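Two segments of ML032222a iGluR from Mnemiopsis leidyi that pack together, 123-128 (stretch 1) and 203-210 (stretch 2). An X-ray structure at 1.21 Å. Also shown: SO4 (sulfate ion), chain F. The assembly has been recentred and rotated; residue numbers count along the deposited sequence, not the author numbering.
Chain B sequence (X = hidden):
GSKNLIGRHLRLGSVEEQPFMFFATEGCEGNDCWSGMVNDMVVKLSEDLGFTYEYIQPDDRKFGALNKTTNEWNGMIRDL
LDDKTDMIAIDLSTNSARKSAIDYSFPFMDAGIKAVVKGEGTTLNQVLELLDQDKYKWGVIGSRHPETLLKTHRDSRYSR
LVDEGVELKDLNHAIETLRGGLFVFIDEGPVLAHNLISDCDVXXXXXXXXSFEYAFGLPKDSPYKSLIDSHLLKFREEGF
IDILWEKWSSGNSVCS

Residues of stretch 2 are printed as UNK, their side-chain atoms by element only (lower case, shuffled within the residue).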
# COMPACT_ATOMS: atom_id res chain seq x y z
N THR B 123 -2.37 33.51 -5.23
CA THR B 123 -2.63 32.21 -4.65
C THR B 123 -1.31 31.66 -4.10
O THR B 123 -0.34 32.40 -3.98
CB THR B 123 -3.34 31.32 -5.69
OG1 THR B 123 -3.86 30.13 -5.07
CG2 THR B 123 -2.42 30.98 -6.82
N LEU B 124 -1.29 30.40 -3.72
CA LEU B 124 -0.14 29.84 -3.03
C LEU B 124 0.35 28.62 -3.77
O LEU B 124 -0.45 27.90 -4.34
CB LEU B 124 -0.52 29.41 -1.61
CG LEU B 124 -1.09 30.55 -0.78
CD1 LEU B 124 -1.72 30.03 0.48
CD2 LEU B 124 -0.03 31.56 -0.46
N ASN B 125 1.66 28.39 -3.72
CA ASN B 125 2.30 27.27 -4.41
C ASN B 125 2.66 26.10 -3.48
O ASN B 125 2.80 24.96 -3.92
CB ASN B 125 3.58 27.75 -5.11
CG ASN B 125 3.31 28.83 -6.15
OD1 ASN B 125 2.36 28.75 -6.93
ND2 ASN B 125 4.14 29.86 -6.16
N GLN B 126 2.84 26.38 -2.19
CA GLN B 126 3.25 25.35 -1.24
C GLN B 126 2.79 25.80 0.14
O GLN B 126 2.85 26.99 0.45
CB GLN B 126 4.77 25.15 -1.29
CG GLN B 126 5.27 23.76 -0.79
CD GLN B 126 5.38 23.65 0.71
OE1 GLN B 126 5.57 24.64 1.42
NE2 GLN B 126 5.27 22.43 1.22
N VAL B 127 2.33 24.86 0.96
CA VAL B 127 1.62 25.24 2.19
C VAL B 127 2.44 26.08 3.17
O VAL B 127 1.87 26.89 3.90
CB VAL B 127 1.02 24.04 2.95
CG1 VAL B 127 -0.16 23.43 2.17
CG2 VAL B 127 2.08 22.98 3.27
N LEU B 128 3.76 25.93 3.21
CA LEU B 128 4.55 26.68 4.19
C LEU B 128 4.52 28.17 3.89
O LEU B 128 4.79 28.98 4.78
CB LEU B 128 5.98 26.16 4.29
CG LEU B 128 6.14 24.76 4.91
CD1 LEU B 128 7.62 24.37 4.98
CD2 LEU B 128 5.49 24.62 6.29
N UNK B 203 -9.09 25.00 -5.84
CA UNK B 203 -7.89 24.63 -6.59
C UNK B 203 -6.83 24.01 -5.68
O UNK B 203 -6.90 24.13 -4.47
c UNK B 203 -9.28 26.69 -10.44
c UNK B 203 -8.29 26.54 -8.24
c UNK B 203 -10.06 28.12 -8.72
c UNK B 203 -8.37 26.11 -9.54
c UNK B 203 -10.12 27.68 -10.00
c UNK B 203 -7.32 25.88 -7.29
c UNK B 203 -9.15 27.53 -7.81
N UNK B 204 -5.84 23.38 -6.28
CA UNK B 204 -4.73 22.79 -5.54
C UNK B 204 -3.74 23.82 -5.02
O UNK B 204 -3.52 24.88 -5.64
o UNK B 204 -4.83 20.81 -6.88
c UNK B 204 -3.98 21.83 -6.44
N UNK B 205 -3.11 23.52 -3.89
CA UNK B 205 -1.92 24.22 -3.45
C UNK B 205 -0.76 23.25 -3.54
O UNK B 205 -0.50 22.46 -2.61
c UNK B 205 -0.74 25.44 -1.59
c UNK B 205 -2.03 24.74 -2.02
c UNK B 205 -3.22 25.68 -1.90
N UNK B 206 -0.05 23.31 -4.65
CA UNK B 206 1.08 22.42 -4.88
C UNK B 206 0.63 20.99 -5.09
O UNK B 206 -0.55 20.68 -5.25
N UNK B 207 1.61 20.10 -5.06
CA UNK B 207 1.39 18.69 -5.25
C UNK B 207 1.10 18.03 -3.92
O UNK B 207 1.36 18.58 -2.87
c UNK B 207 2.03 18.36 -8.31
o UNK B 207 1.55 17.21 -8.42
c UNK B 207 2.63 18.04 -5.88
o UNK B 207 1.70 19.31 -9.05
c UNK B 207 3.06 18.61 -7.23
N UNK B 208 0.61 16.81 -3.98
CA UNK B 208 0.44 16.02 -2.77
C UNK B 208 1.80 15.74 -2.15
O UNK B 208 2.82 15.71 -2.87
c UNK B 208 -0.31 14.74 -3.08
o UNK B 208 -2.20 12.73 -3.20
c UNK B 208 -1.71 15.04 -3.54
o UNK B 208 -3.73 13.99 -4.17
c UNK B 208 -2.60 13.83 -3.65
N UNK B 209 1.84 15.58 -0.84
CA UNK B 209 3.06 15.24 -0.11
C UNK B 209 2.74 14.26 1.01
O UNK B 209 1.59 14.17 1.44
c UNK B 209 3.77 16.49 0.42
c UNK B 209 2.92 17.36 1.33
c UNK B 209 2.38 18.18 3.53
c UNK B 209 3.15 17.37 2.70
c UNK B 209 1.20 19.01 1.64
c UNK B 209 1.95 18.21 0.81
c UNK B 209 1.43 19.00 2.99
N UNK B 210 3.76 13.55 1.47
CA UNK B 210 3.64 12.42 2.39
C UNK B 210 3.03 11.21 1.68
O UNK B 210 2.19 11.35 0.78
c UNK B 210 3.38 13.76 4.61
c UNK B 210 2.82 12.72 3.66
c UNK B 210 4.59 13.26 5.40
o UNK B 210 4.75 12.07 5.71
n UNK B 210 5.48 14.19 5.71
S SO4 F . -5.30 22.46 -10.14
O1 SO4 F . -4.24 23.45 -10.32
O2 SO4 F . -6.04 22.27 -11.38
O3 SO4 F . -4.70 21.18 -9.75
O4 SO4 F . -6.21 22.94 -9.12
O HOH W 1 1.61 22.46 -0.58

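Position 203 carries seven side-chain carbons, one leading into a ring of six, with no oxygen that would make a tyrosine. The side chain makes no contact with stretch 1; its CB, 5.9 Å from Thr123 OG1, is the nearest atom. A sulfate oxygen lies at the ring's edge, near its plane. This is Phe203, whose CA is 3.5 Å from SO4 O4.

Position 204 has one carbon followed by one oxygen, an element that rules out cysteine, and no contact of this side chain with stretch 1; it is a serine, Ser204. It turns to the sulfate rather than to stretch 1: its N donates to SO4 O4 at 2.9 Å, with a nearly straight N-H...O angle of 168°, and its OG hydrogen-bonds to SO4 O3, also at 2.9 Å. The ion probably comes from the crystallisation liquor.

At position 205 three carbons form a fork at CB, without oxygen, and one branch reaches the backbone of stretch 1. The beta-branched, all-carbon side chain identifies Val205, with chi1 in the t well. Its CG1 lies 3.7 Å from Leu124 O and 3.7 Å from Gln126 N, and meets Leu124 CB at 4.0 Å and Val127 CG1 at 4.3 Å.

Position 206 has no side-chain atoms, and its CA comes 3.2 Å from Asn125 O. It is Gly206. Its phi of 70° by itself favours glycine, and an ideal CB would point toward stretch 1 and fall 2.6 Å from Asn125 O, a clash. Gly206 N is 3.4 Å from Asn125 O, but the angle is too poor for a hydrogen bond.

Position 207 shows three carbons, the third carrying two oxygens, and its side chain makes no contact with stretch 1, the CB lying 7.2 Å from Asn125 O. This carboxylate belongs to Glu207.

Position 208 repeats that pattern, three carbons ending in two oxygens, but extends with chi2 near 180° and lies out of reach. It is Glu208.

Position 209 again has one carbon and a six-carbon ring; the CA-to-CB bond points toward stretch 1, and the ring approaches a methyl of Val127. It is Phe209; CZ lies 4.0 Å from Val127 CG2, which sits oblique to the ring.

Position 210 has three carbons, the third bearing one oxygen and one nitrogen. This is Gln210, out of reach of stretch 1.

The contact is small, burying 298 Å² over both sides, and no direct hydrogen bond crosses it. Val205 supplies its centre, packed against Leu124 and Val127, while Phe209 extends the apolar patch along Val127. The bare CA of Gly206 lets the two stretches approach closely beside Asn125. One water adds a polar link, accepting from Val127 N and donating to Val205 O, each at 2.9 Å from its oxygen.

Stretch 2, residues 203-210: FSVGEEFQ
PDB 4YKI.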